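Local coordinates for protein hyaluronidase (Thermobaculum terrenum, PDB 5DIY) that probably removes O-linked N-acetylglucosamine from glycosylated proteins by hydrolysis, as a hexosaminidase of glycoside hydrolase family 84, at residues K16-Q21 with A256-L261; Y240-P245 with S314-E319; P318-Y323 with R433-G438. All coordinates share one frame; numbering follows the deposited sequence.

Contacts 1 and 2, both partly buried, belong to the barrel end of the protein, whereas contact 3, which is buried, lies in the helical part that follows. Contact 1 joins the loops after the first and last strands of the barrel, close to the sugar site, and relies on an indole hydrogen bond and a proline. Contact 2 ties the loop before strand 251-256 to the connection leaving the barrel; its leucine side is packed, its acidic side watered. Contact 3 takes up that same connection, sharing Pro318 and Glu319 with contact 2, and sets a proline and a glutamate against a glycine-ended turn. No direct hydrogen bond crosses either of these last two contacts.

Contact 1 (K16-Q21 with A256-L261); sequences KPWEHQ and ANPMAL
The indole of Trp18 meets the segment 256-261 mainly with its edge. Near the ring plane lie two carbonyl oxygens, Met259 O and Ala260 O, and water 1, while Pro258 CG approaches the six-membered ring obliquely. Elsewhere round the indole, the ring of Phe13 meets it and the side chains of Ile9, Met26 and Pro262 touch it. Trp18 NE1 donates to Met259 O at 3.1 Å, somewhat bent at the hydrogen (146°) and with the oxygen tilted 15° from the ring plane. The N-H arrives in the plane of the Met259 carbonyl, on a lone pair. Tryptophan suits this place because one side chain supplies both a broad apolar surface and a donor for a buried backbone oxygen. With CG beside the backbone N (chi1 -73°), the ring starts out in the direction that lets it reach across. The fit against the proline is tight, Trp18 CZ2 standing 3.3 Å from Pro258 CG as the two side chains cross obliquely.

This is the seam of a TIM barrel: segment 16-21 runs from the loop after strand 6-11 into helix 20-32, and segment 256-261 leaves the eighth strand, 251-256, which stands beside the first when the barrel closes. Asn257 binds N-acetyl-D-glucosamine, and its OD1 accepts from Gly12 N across the same seam.

Toward the more exposed side, water 1 lies 2.6 Å from Lys16 O and 2.8 Å from Ala260 O, oriented as a donor to either, though its two protons may be shared with other acceptors nearby. The small Ala260 lets the chains come close, its CB 3.7 Å from Lys16 O. Lys16 sends its chain, extended as far as CE, away from the contact; NZ forms a salt bridge with Glu19 OE2 at 2.7 Å, meeting the carboxylate from above its plane.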
ATOM      1  N   LYS C  16      11.039  -2.723   6.948  1.00 32.07           N
ATOM      2  CA  LYS C  16      11.685  -1.984   8.036  1.00 31.75           C
ATOM      3  C   LYS C  16      10.651  -1.336   8.953  1.00 31.44           C
ATOM      4  O   LYS C  16       9.892  -0.482   8.498  1.00 31.92           O
ATOM      5  CB  LYS C  16      12.606  -0.902   7.450  1.00 32.50           C
ATOM      6  CG  LYS C  16      13.471  -0.170   8.464  1.00 33.21           C
ATOM      7  CD  LYS C  16      14.110   1.057   7.838  1.00 34.14           C
ATOM      8  CE  LYS C  16      14.990   1.789   8.831  1.00 34.13           C
ATOM      9  NZ  LYS C  16      14.215   2.319   9.983  1.00 34.66           N
ATOM     10  N   PRO C  17      10.605  -1.740  10.246  1.00 30.96           N
ATOM     11  CA  PRO C  17       9.664  -1.082  11.158  1.00 30.23           C
ATOM     12  C   PRO C  17       9.919   0.419  11.302  1.00 30.45           C
ATOM     13  O   PRO C  17      11.045   0.885  11.112  1.00 31.78           O
ATOM     14  CB  PRO C  17       9.907  -1.801  12.492  1.00 30.81           C
ATOM     15  CG  PRO C  17      10.451  -3.133  12.115  1.00 30.27           C
ATOM     16  CD  PRO C  17      11.287  -2.875  10.900  1.00 30.86           C
ATOM     17  N   TRP C  18       8.872   1.171  11.613  1.00 29.80           N
ATOM     18  CA  TRP C  18       9.022   2.588  11.888  1.00 30.29           C
ATOM     19  C   TRP C  18       9.964   2.821  13.074  1.00 32.60           C
ATOM     20  O   TRP C  18       9.964   2.046  14.037  1.00 32.25           O
ATOM     21  CB  TRP C  18       7.673   3.228  12.192  1.00 29.57           C
ATOM     22  CG  TRP C  18       6.773   3.409  11.012  1.00 29.67           C
ATOM     23  CD1 TRP C  18       7.088   3.262   9.680  1.00 28.76           C
ATOM     24  CD2 TRP C  18       5.407   3.818  11.051  1.00 29.05           C
ATOM     25  NE1 TRP C  18       5.996   3.538   8.902  1.00 28.65           N
ATOM     26  CE2 TRP C  18       4.950   3.882   9.714  1.00 29.17           C
ATOM     27  CE3 TRP C  18       4.517   4.117  12.086  1.00 29.65           C
ATOM     28  CZ2 TRP C  18       3.647   4.254   9.389  1.00 28.90           C
ATOM     29  CZ3 TRP C  18       3.216   4.478  11.761  1.00 29.36           C
ATOM     30  CH2 TRP C  18       2.793   4.539  10.421  1.00 28.83           C
ATOM     31  N   GLU C  19      10.754   3.892  12.987  1.00 33.23           N
ATOM     32  CA  GLU C  19      11.629   4.325  14.078  1.00 35.09           C
ATOM     33  C   GLU C  19      10.785   4.823  15.242  1.00 34.52           C
ATOM     34  O   GLU C  19       9.646   5.279  15.052  1.00 34.50           O
ATOM     35  CB  GLU C  19      12.544   5.479  13.638  1.00 36.53           C
ATOM     36  CG  GLU C  19      13.523   5.166  12.517  1.00 38.34           C
ATOM     37  CD  GLU C  19      14.651   4.235  12.920  1.00 40.47           C
ATOM     38  OE1 GLU C  19      14.847   3.972  14.128  1.00 44.13           O
ATOM     39  OE2 GLU C  19      15.354   3.758  12.007  1.00 42.05           O
ATOM     40  N   HIS C  20      11.360   4.761  16.438  1.00 34.47           N
ATOM     41  CA  HIS C  20      10.688   5.220  17.652  1.00 35.34           C
ATOM     42  C   HIS C  20      10.192   6.663  17.525  1.00 35.21           C
ATOM     43  O   HIS C  20       9.066   6.984  17.940  1.00 35.98           O
ATOM     44  CB  HIS C  20      11.618   5.073  18.871  1.00 36.23           C
ATOM     45  CG  HIS C  20      10.994   5.516  20.159  1.00 37.17           C
ATOM     46  ND1 HIS C  20       9.938   4.849  20.741  1.00 37.85           N
ATOM     47  CD2 HIS C  20      11.269   6.566  20.968  1.00 36.58           C
ATOM     48  CE1 HIS C  20       9.587   5.471  21.853  1.00 37.38           C
ATOM     49  NE2 HIS C  20      10.380   6.514  22.013  1.00 37.14           N
ATOM     50  N   GLN C  21      11.027   7.521  16.944  1.00 34.88           N
ATOM     51  CA  GLN C  21      10.684   8.932  16.756  1.00 36.57           C
ATOM     52  C   GLN C  21       9.560   9.150  15.730  1.00 34.37           C
ATOM     53  O   GLN C  21       8.738  10.055  15.882  1.00 32.87           O
ATOM     54  CB  GLN C  21      11.930   9.732  16.341  1.00 38.77           C
ATOM     55  CG  GLN C  21      11.749  11.241  16.386  1.00 40.63           C
ATOM     56  CD  GLN C  21      11.317  11.726  17.760  1.00 42.80           C
ATOM     57  OE1 GLN C  21      11.896  11.328  18.781  1.00 42.54           O
ATOM     58  NE2 GLN C  21      10.279  12.567  17.795  1.00 42.90           N
ATOM     59  N   ALA C 256      -5.841   1.379   9.082  1.00 22.94           N
ATOM     60  CA  ALA C 256      -5.084   1.426   7.830  1.00 23.50           C
ATOM     61  C   ALA C 256      -3.678   0.896   8.060  1.00 23.59           C
ATOM     62  O   ALA C 256      -2.984   1.372   8.958  1.00 23.75           O
ATOM     63  CB  ALA C 256      -5.022   2.849   7.301  1.00 23.61           C
ATOM     64  N   ASN C 257      -3.267  -0.094   7.269  1.00 23.69           N
ATOM     65  CA  ASN C 257      -1.872  -0.533   7.248  1.00 24.40           C
ATOM     66  C   ASN C 257      -1.065   0.374   6.293  1.00 25.25           C
ATOM     67  O   ASN C 257      -1.275   0.327   5.074  1.00 25.30           O
ATOM     68  CB  ASN C 257      -1.762  -2.009   6.826  1.00 24.19           C
ATOM     69  CG  ASN C 257      -0.419  -2.633   7.190  1.00 24.36           C
ATOM     70  OD1 ASN C 257       0.388  -2.043   7.905  1.00 24.71           O
ATOM     71  ND2 ASN C 257      -0.174  -3.833   6.699  1.00 24.49           N
ATOM     72  N   PRO C 258      -0.152   1.206   6.838  1.00 25.39           N
ATOM     73  CA  PRO C 258       0.556   2.184   6.012  1.00 25.22           C
ATOM     74  C   PRO C 258       1.838   1.659   5.375  1.00 25.08           C
ATOM     75  O   PRO C 258       2.184   0.487   5.524  1.00 25.05           O
ATOM     76  CB  PRO C 258       0.870   3.295   7.015  1.00 25.74           C
ATOM     77  CG  PRO C 258       1.061   2.570   8.304  1.00 25.92           C
ATOM     78  CD  PRO C 258       0.287   1.291   8.242  1.00 25.30           C
ATOM     79  N   MET C 259       2.537   2.532   4.659  1.00 25.43           N
ATOM     80  CA  MET C 259       3.829   2.183   4.073  1.00 25.11           C
ATOM     81  C   MET C 259       4.914   2.214   5.140  1.00 25.39           C
ATOM     82  O   MET C 259       4.799   2.931   6.144  1.00 25.40           O
ATOM     83  CB  MET C 259       4.195   3.158   2.947  1.00 24.84           C
ATOM     84  CG  MET C 259       3.198   3.187   1.797  1.00 24.85           C
ATOM     85  SD  MET C 259       3.729   4.238   0.433  1.00 24.66           S
ATOM     86  CE  MET C 259       3.232   5.837   1.050  1.00 24.26           C
ATOM     87  N   ALA C 260       5.982   1.459   4.904  1.00 26.25           N
ATOM     88  CA  ALA C 260       7.212   1.592   5.703  1.00 27.76           C
ATOM     89  C   ALA C 260       7.862   2.994   5.577  1.00 29.73           C
ATOM     90  O   ALA C 260       8.779   3.310   6.329  1.00 31.82           O
ATOM     91  CB  ALA C 260       8.206   0.507   5.326  1.00 27.53           C
ATOM     92  N   LEU C 261       7.411   3.790   4.600  1.00 29.27           N
ATOM     93  CA  LEU C 261       7.676   5.231   4.509  1.00 29.99           C
ATOM     94  C   LEU C 261       6.609   6.027   5.281  1.00 30.33           C
ATOM     95  O   LEU C 261       5.516   6.261   4.752  1.00 32.72           O
ATOM     96  CB  LEU C 261       7.658   5.664   3.031  1.00 30.22           C
ATOM     97  CG  LEU C 261       8.572   4.919   2.064  1.00 30.28           C
ATOM     98  CD1 LEU C 261       8.359   5.441   0.653  1.00 30.72           C
ATOM     99  CD2 LEU C 261      10.022   5.057   2.485  1.00 30.79           C
TER
HETATM  100  O   HOH W   1      10.158   2.151   8.407  1.00 29.44           O

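Contact 2 (Y240-P245 with S314-E319); sequences YDHRDP and SCLEPE
Leu316 sets CD2 against both Arg243 NH1, 3.1 Å away, and Asp241 O, at 3.4 Å, while its CD1 lies against Tyr240 CA and Asp241 N. Leucine suits the place because it branches to meet both; CG, anti to the carbonyl carbon (chi1 -57°), carries the branch that way. Arg243 crosses it at about a right angle, its guanidinium held mainly by a salt bridge to Asp222. Equally close, His242 turns its ring edge across, CE1 coming 3.0 Å from Leu316 O and 3.2 Å from Glu317 OE2, and Asp241 CG lies over one ring face. An alanine in place of His242 would probably leave Glu317 OE2 and Leu316 O without their imidazole neighbour and one side of the Asp241 carboxylate less covered. Here the loop between barrel strands 218-222 and 251-256 meets the link between helices 301-308 and 322-336.

The looser, watered side holds two carboxylates, Asp241 OD2 and Glu317 OE2 standing 4.3 Å apart. Water 2 donates to Asp241 OD2 at 2.7 Å and to Glu317 OE2 at 2.8 Å, and this shared donor, with the polarised imidazole C-H, probably eases their repulsion.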
ATOM      1  N   TYR C 240      -7.285   7.716  -0.280  1.00 24.00           N
ATOM      2  CA  TYR C 240      -8.196   6.663   0.165  1.00 23.21           C
ATOM      3  C   TYR C 240      -9.443   6.698  -0.725  1.00 23.71           C
ATOM      4  O   TYR C 240      -9.965   7.780  -1.016  1.00 22.54           O
ATOM      5  CB  TYR C 240      -8.579   6.901   1.626  1.00 23.01           C
ATOM      6  CG  TYR C 240      -9.189   5.718   2.335  1.00 23.09           C
ATOM      7  CD1 TYR C 240      -8.451   4.560   2.558  1.00 23.55           C
ATOM      8  CD2 TYR C 240     -10.498   5.765   2.817  1.00 23.61           C
ATOM      9  CE1 TYR C 240      -9.005   3.472   3.226  1.00 23.57           C
ATOM     10  CE2 TYR C 240     -11.058   4.682   3.482  1.00 23.53           C
ATOM     11  CZ  TYR C 240     -10.310   3.546   3.682  1.00 23.20           C
ATOM     12  OH  TYR C 240     -10.877   2.500   4.350  1.00 24.69           O
ATOM     13  N   ASP C 241      -9.894   5.536  -1.191  1.00 24.31           N
ATOM     14  CA  ASP C 241     -10.980   5.507  -2.174  1.00 25.65           C
ATOM     15  C   ASP C 241     -11.706   4.175  -2.239  1.00 25.68           C
ATOM     16  O   ASP C 241     -11.186   3.146  -1.803  1.00 25.42           O
ATOM     17  CB  ASP C 241     -10.426   5.850  -3.573  1.00 26.15           C
ATOM     18  CG  ASP C 241     -11.420   6.603  -4.450  1.00 27.05           C
ATOM     19  OD1 ASP C 241     -12.622   6.707  -4.111  1.00 27.08           O
ATOM     20  OD2 ASP C 241     -10.983   7.086  -5.512  1.00 27.50           O
ATOM     21  N   HIS C 242     -12.920   4.230  -2.792  1.00 26.47           N
ATOM     22  CA  HIS C 242     -13.740   3.056  -3.118  1.00 26.50           C
ATOM     23  C   HIS C 242     -14.214   2.293  -1.886  1.00 26.11           C
ATOM     24  O   HIS C 242     -14.458   1.085  -1.949  1.00 26.25           O
ATOM     25  CB  HIS C 242     -13.006   2.133  -4.096  1.00 27.16           C
ATOM     26  CG  HIS C 242     -12.449   2.851  -5.282  1.00 27.50           C
ATOM     27  ND1 HIS C 242     -11.211   2.566  -5.818  1.00 28.90           N
ATOM     28  CD2 HIS C 242     -12.951   3.869  -6.018  1.00 28.27           C
ATOM     29  CE1 HIS C 242     -10.989   3.366  -6.845  1.00 28.78           C
ATOM     30  NE2 HIS C 242     -12.029   4.164  -6.988  1.00 28.97           N
ATOM     31  N   ARG C 243     -14.358   3.014  -0.777  1.00 25.51           N
ATOM     32  CA  ARG C 243     -14.935   2.472   0.442  1.00 26.06           C
ATOM     33  C   ARG C 243     -16.311   3.094   0.545  1.00 26.76           C
ATOM     34  O   ARG C 243     -16.438   4.318   0.516  1.00 26.60           O
ATOM     35  CB  ARG C 243     -14.074   2.805   1.670  1.00 25.12           C
ATOM     36  CG  ARG C 243     -12.994   1.773   1.962  1.00 24.85           C
ATOM     37  CD  ARG C 243     -11.922   1.753   0.887  1.00 24.86           C
ATOM     38  NE  ARG C 243     -10.932   0.684   1.065  1.00 25.20           N
ATOM     39  CZ  ARG C 243     -10.331   0.011   0.074  1.00 25.24           C
ATOM     40  NH1 ARG C 243     -10.612   0.249  -1.209  1.00 25.74           N
ATOM     41  NH2 ARG C 243      -9.446  -0.937   0.364  1.00 25.62           N
ATOM     42  N   ASP C 244     -17.339   2.253   0.639  1.00 28.55           N
ATOM     43  CA  ASP C 244     -18.723   2.735   0.589  1.00 30.11           C
ATOM     44  C   ASP C 244     -18.982   3.785   1.668  1.00 30.79           C
ATOM     45  O   ASP C 244     -18.446   3.668   2.763  1.00 31.55           O
ATOM     46  CB  ASP C 244     -19.726   1.574   0.718  1.00 30.76           C
ATOM     47  CG  ASP C 244     -20.125   0.976  -0.630  1.00 31.54           C
ATOM     48  OD1 ASP C 244     -19.459   1.245  -1.655  1.00 32.18           O
ATOM     49  OD2 ASP C 244     -21.113   0.214  -0.663  1.00 32.70           O
ATOM     50  N   PRO C 245     -19.779   4.828   1.352  1.00 33.54           N
ATOM     51  CA  PRO C 245     -20.103   5.854   2.363  1.00 34.35           C
ATOM     52  C   PRO C 245     -20.811   5.350   3.630  1.00 35.52           C
ATOM     53  O   PRO C 245     -20.755   6.028   4.656  1.00 36.02           O
ATOM     54  CB  PRO C 245     -21.023   6.823   1.610  1.00 34.34           C
ATOM     55  CG  PRO C 245     -20.714   6.632   0.170  1.00 34.33           C
ATOM     56  CD  PRO C 245     -20.223   5.225  -0.003  1.00 34.04           C
ATOM     57  N   SER C 314      -1.985   1.164  -7.698  1.00 23.59           N
ATOM     58  CA  SER C 314      -2.203   0.575  -6.378  1.00 23.41           C
ATOM     59  C   SER C 314      -3.401  -0.352  -6.484  1.00 23.63           C
ATOM     60  O   SER C 314      -4.054  -0.388  -7.525  1.00 23.73           O
ATOM     61  CB  SER C 314      -2.489   1.660  -5.333  1.00 22.83           C
ATOM     62  OG  SER C 314      -3.777   2.220  -5.509  1.00 22.09           O
ATOM     63  N   CYS C 315      -3.730  -1.057  -5.405  1.00 23.44           N
ATOM     64  CA  CYS C 315      -4.975  -1.826  -5.349  1.00 24.38           C
ATOM     65  C   CYS C 315      -6.220  -0.970  -5.663  1.00 24.58           C
ATOM     66  O   CYS C 315      -7.195  -1.477  -6.211  1.00 25.14           O
ATOM     67  CB  CYS C 315      -5.137  -2.496  -3.979  1.00 24.39           C
ATOM     68  SG  CYS C 315      -5.383  -1.357  -2.593  1.00 26.06           S
ATOM     69  N   LEU C 316      -6.176   0.315  -5.315  1.00 25.12           N
ATOM     70  CA  LEU C 316      -7.278   1.249  -5.584  1.00 25.83           C
ATOM     71  C   LEU C 316      -7.376   1.649  -7.062  1.00 26.65           C
ATOM     72  O   LEU C 316      -8.469   1.900  -7.559  1.00 27.48           O
ATOM     73  CB  LEU C 316      -7.134   2.510  -4.728  1.00 25.58           C
ATOM     74  CG  LEU C 316      -7.055   2.317  -3.210  1.00 26.29           C
ATOM     75  CD1 LEU C 316      -6.869   3.650  -2.503  1.00 26.26           C
ATOM     76  CD2 LEU C 316      -8.293   1.606  -2.685  1.00 26.78           C
ATOM     77  N   GLU C 317      -6.239   1.737  -7.750  1.00 26.62           N
ATOM     78  CA  GLU C 317      -6.212   2.046  -9.179  1.00 26.82           C
ATOM     79  C   GLU C 317      -5.228   1.103  -9.847  1.00 26.47           C
ATOM     80  O   GLU C 317      -4.090   1.488 -10.100  1.00 26.02           O
ATOM     81  CB  GLU C 317      -5.801   3.501  -9.420  1.00 26.69           C
ATOM     82  CG  GLU C 317      -6.734   4.543  -8.833  1.00 28.01           C
ATOM     83  CD  GLU C 317      -8.143   4.502  -9.402  1.00 27.51           C
ATOM     84  OE1 GLU C 317      -8.355   3.944 -10.499  1.00 28.21           O
ATOM     85  OE2 GLU C 317      -9.045   5.037  -8.734  1.00 27.83           O
ATOM     86  N   PRO C 318      -5.653  -0.146 -10.108  1.00 25.87           N
ATOM     87  CA  PRO C 318      -4.712  -1.160 -10.586  1.00 26.68           C
ATOM     88  C   PRO C 318      -4.251  -1.025 -12.052  1.00 27.68           C
ATOM     89  O   PRO C 318      -3.257  -1.641 -12.420  1.00 28.84           O
ATOM     90  CB  PRO C 318      -5.487  -2.466 -10.388  1.00 26.51           C
ATOM     91  CG  PRO C 318      -6.917  -2.067 -10.520  1.00 26.70           C
ATOM     92  CD  PRO C 318      -7.008  -0.695  -9.924  1.00 25.91           C
ATOM     93  N   GLU C 319      -4.940  -0.231 -12.869  1.00 29.33           N
ATOM     94  CA  GLU C 319      -4.618  -0.154 -14.307  1.00 30.56           C
ATOM     95  C   GLU C 319      -3.351   0.660 -14.548  1.00 28.45           C
ATOM     96  O   GLU C 319      -2.858   1.364 -13.661  1.00 27.70           O
ATOM     97  CB  GLU C 319      -5.778   0.462 -15.104  1.00 32.47           C
ATOM     98  CG  GLU C 319      -7.137  -0.215 -14.935  1.00 36.38           C
ATOM     99  CD  GLU C 319      -7.142  -1.697 -15.261  1.00 39.73           C
ATOM    100  OE1 GLU C 319      -6.383  -2.129 -16.155  1.00 44.84           O
ATOM    101  OE2 GLU C 319      -7.921  -2.439 -14.621  1.00 44.42           O
TER
HETATM  102  O   HOH W   2      -8.439   6.589  -6.426  1.00 27.98           O

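Contact 3 (P318-Y323 with R433-G438)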
ATOM      1  N   PRO C 318      -5.653  -0.146 -10.108  1.00 25.87           N
ATOM      2  CA  PRO C 318      -4.712  -1.160 -10.586  1.00 26.68           C
ATOM      3  C   PRO C 318      -4.251  -1.025 -12.052  1.00 27.68           C
ATOM      4  O   PRO C 318      -3.257  -1.641 -12.420  1.00 28.84           O
ATOM      5  CB  PRO C 318      -5.487  -2.466 -10.388  1.00 26.51           C
ATOM      6  CG  PRO C 318      -6.917  -2.067 -10.520  1.00 26.70           C
ATOM      7  CD  PRO C 318      -7.008  -0.695  -9.924  1.00 25.91           C
ATOM      8  N   GLU C 319      -4.940  -0.231 -12.869  1.00 29.33           N
ATOM      9  CA  GLU C 319      -4.618  -0.154 -14.307  1.00 30.56           C
ATOM     10  C   GLU C 319      -3.351   0.660 -14.548  1.00 28.45           C
ATOM     11  O   GLU C 319      -2.858   1.364 -13.661  1.00 27.70           O
ATOM     12  CB  GLU C 319      -5.778   0.462 -15.104  1.00 32.47           C
ATOM     13  CG  GLU C 319      -7.137  -0.215 -14.935  1.00 36.38           C
ATOM     14  CD  GLU C 319      -7.142  -1.697 -15.261  1.00 39.73           C
ATOM     15  OE1 GLU C 319      -6.383  -2.129 -16.155  1.00 44.84           O
ATOM     16  OE2 GLU C 319      -7.921  -2.439 -14.621  1.00 44.42           O
ATOM     17  N   GLU C 320      -2.826   0.570 -15.763  1.00 28.37           N
ATOM     18  CA  GLU C 320      -1.684   1.392 -16.153  1.00 27.18           C
ATOM     19  C   GLU C 320      -2.110   2.864 -16.086  1.00 26.39           C
ATOM     20  O   GLU C 320      -3.274   3.161 -16.323  1.00 26.19           O
ATOM     21  CB  GLU C 320      -1.183   1.001 -17.543  1.00 27.38           C
ATOM     22  CG  GLU C 320      -0.400  -0.304 -17.550  1.00 27.20           C
ATOM     23  CD  GLU C 320       0.942  -0.179 -16.833  1.00 27.50           C
ATOM     24  OE1 GLU C 320       1.869   0.454 -17.383  1.00 26.79           O
ATOM     25  OE2 GLU C 320       1.068  -0.702 -15.708  1.00 28.00           O
ATOM     26  N   PRO C 321      -1.191   3.778 -15.702  1.00 25.18           N
ATOM     27  CA  PRO C 321      -1.571   5.187 -15.506  1.00 24.20           C
ATOM     28  C   PRO C 321      -2.398   5.757 -16.658  1.00 23.39           C
ATOM     29  O   PRO C 321      -1.947   5.752 -17.803  1.00 21.55           O
ATOM     30  CB  PRO C 321      -0.222   5.892 -15.386  1.00 24.44           C
ATOM     31  CG  PRO C 321       0.664   4.868 -14.751  1.00 24.79           C
ATOM     32  CD  PRO C 321       0.194   3.527 -15.258  1.00 24.91           C
ATOM     33  N   ALA C 322      -3.607   6.229 -16.344  1.00 22.88           N
ATOM     34  CA  ALA C 322      -4.618   6.513 -17.371  1.00 22.92           C
ATOM     35  C   ALA C 322      -4.279   7.732 -18.223  1.00 22.27           C
ATOM     36  O   ALA C 322      -4.399   7.682 -19.451  1.00 20.97           O
ATOM     37  CB  ALA C 322      -5.999   6.662 -16.743  1.00 22.80           C
ATOM     38  N   TYR C 323      -3.834   8.811 -17.578  1.00 22.47           N
ATOM     39  CA  TYR C 323      -3.500  10.044 -18.295  1.00 23.07           C
ATOM     40  C   TYR C 323      -2.445   9.805 -19.378  1.00 23.55           C
ATOM     41  O   TYR C 323      -2.640  10.189 -20.529  1.00 22.95           O
ATOM     42  CB  TYR C 323      -3.049  11.147 -17.322  1.00 23.64           C
ATOM     43  CG  TYR C 323      -2.644  12.451 -17.995  1.00 24.28           C
ATOM     44  CD1 TYR C 323      -1.360  12.616 -18.521  1.00 24.37           C
ATOM     45  CD2 TYR C 323      -3.535  13.515 -18.099  1.00 24.11           C
ATOM     46  CE1 TYR C 323      -0.978  13.796 -19.129  1.00 24.43           C
ATOM     47  CE2 TYR C 323      -3.162  14.701 -18.712  1.00 24.80           C
ATOM     48  CZ  TYR C 323      -1.880  14.837 -19.225  1.00 25.28           C
ATOM     49  OH  TYR C 323      -1.487  16.008 -19.831  1.00 26.82           O
ATOM     50  N   ARG C 433      14.071   0.640 -10.233  1.00 29.66           N
ATOM     51  CA  ARG C 433      13.594   0.105  -8.953  1.00 31.88           C
ATOM     52  C   ARG C 433      12.130   0.440  -8.663  1.00 30.90           C
ATOM     53  O   ARG C 433      11.486  -0.267  -7.881  1.00 32.80           O
ATOM     54  CB  ARG C 433      14.447   0.639  -7.800  1.00 34.46           C
ATOM     55  CG  ARG C 433      15.927   0.269  -7.863  1.00 37.98           C
ATOM     56  CD  ARG C 433      16.768   1.380  -7.253  1.00 41.11           C
ATOM     57  NE  ARG C 433      18.144   0.985  -6.956  1.00 44.51           N
ATOM     58  CZ  ARG C 433      19.101   1.818  -6.535  1.00 47.35           C
ATOM     59  NH1 ARG C 433      18.854   3.120  -6.356  1.00 49.49           N
ATOM     60  NH2 ARG C 433      20.321   1.346  -6.284  1.00 48.13           N
ATOM     61  N   THR C 434      11.613   1.513  -9.264  1.00 28.55           N
ATOM     62  CA  THR C 434      10.235   1.951  -9.014  1.00 27.49           C
ATOM     63  C   THR C 434       9.328   1.704 -10.205  1.00 27.19           C
ATOM     64  O   THR C 434       9.794   1.451 -11.320  1.00 27.75           O
ATOM     65  CB  THR C 434      10.144   3.446  -8.666  1.00 26.86           C
ATOM     66  OG1 THR C 434      10.210   4.241  -9.857  1.00 25.77           O
ATOM     67  CG2 THR C 434      11.230   3.864  -7.676  1.00 26.30           C
ATOM     68  N   ARG C 435       8.027   1.808  -9.948  1.00 27.29           N
ATOM     69  CA  ARG C 435       6.994   1.660 -10.967  1.00 27.13           C
ATOM     70  C   ARG C 435       6.411   3.024 -11.368  1.00 25.67           C
ATOM     71  O   ARG C 435       5.244   3.118 -11.770  1.00 24.07           O
ATOM     72  CB  ARG C 435       5.895   0.713 -10.452  1.00 28.17           C
ATOM     73  CG  ARG C 435       4.927   0.231 -11.531  1.00 29.86           C
ATOM     74  CD  ARG C 435       4.823  -1.276 -11.659  1.00 30.79           C
ATOM     75  NE  ARG C 435       3.751  -1.854 -10.855  1.00 32.00           N
ATOM     76  CZ  ARG C 435       2.732  -2.611 -11.287  1.00 31.29           C
ATOM     77  NH1 ARG C 435       2.554  -2.927 -12.567  1.00 31.53           N
ATOM     78  NH2 ARG C 435       1.867  -3.070 -10.394  1.00 31.11           N
ATOM     79  N   VAL C 436       7.217   4.084 -11.266  1.00 24.48           N
ATOM     80  CA  VAL C 436       6.795   5.407 -11.739  1.00 23.85           C
ATOM     81  C   VAL C 436       6.567   5.359 -13.256  1.00 22.83           C
ATOM     82  O   VAL C 436       7.347   4.750 -13.985  1.00 22.77           O
ATOM     83  CB  VAL C 436       7.795   6.523 -11.337  1.00 23.71           C
ATOM     84  CG1 VAL C 436       9.110   6.422 -12.097  1.00 23.50           C
ATOM     85  CG2 VAL C 436       7.170   7.899 -11.518  1.00 23.95           C
ATOM     86  N   CYS C 437       5.461   5.958 -13.693  1.00 22.47           N
ATOM     87  CA  CYS C 437       4.979   5.931 -15.084  1.00 21.90           C
ATOM     88  C   CYS C 437       4.540   4.545 -15.586  1.00 21.40           C
ATOM     89  O   CYS C 437       4.312   4.365 -16.788  1.00 20.44           O
ATOM     90  CB  CYS C 437       6.004   6.548 -16.051  1.00 22.13           C
ATOM     91  SG  CYS C 437       6.666   8.151 -15.546  1.00 23.50           S
ATOM     92  N   GLY C 438       4.369   3.584 -14.673  1.00 20.91           N
ATOM     93  CA  GLY C 438       4.145   2.189 -15.046  1.00 21.38           C
ATOM     94  C   GLY C 438       5.110   1.736 -16.124  1.00 22.32           C
ATOM     95  O   GLY C 438       6.296   2.101 -16.110  1.00 22.40           O
TER
HETATM   96  O   HOH W   3       3.634  -1.172 -14.710  1.00 19.66           O
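Arg435 faces Glu320, and the opposite charges are near but form no salt bridge: Arg435 NH1 is 4.1 Å from Glu320 OE2, which lies well out of the guanidinium plane, and the two side chains cross at about a right angle. Water 3 bridges them, donating to Glu320 OE2 at 2.8 Å and accepting from Arg435 NH1 at 3.0 Å. Arginine suits the place because it can share itself out, its NH2 making a salt bridge with Glu234.

Arg435 also opens a type II beta turn, closed by Gly438 N donating to Arg435 O at 3.1 Å. Val436, second in the turn, points away from the segment 318-323, and its side chain touches helix 373-398. In this way the loop between helices 412-428 and 440-451 packs on the start of helix 322-336, within the helical region that follows the barrel.

Cys437 takes the third position of the turn with a positive phi (66°) and turns its side chain away, presenting its carbonyl carbon to Pro321 CG. Pro321, rigid and at the N-cap of helix 322-336, sets its ring against the end of the turn, CG being 3.9 Å from Gly438 N. Gly438 has a positive phi too (46°), and a side chain would clash there: a CB would fall 2.6 Å from Glu320 OE1. Bare of one, the glycine lets that oxygen, on a chain bent at chi2 (-69°), settle 3.7 Å from Gly438 CA and accept a hydrogen bond from Asp439 N.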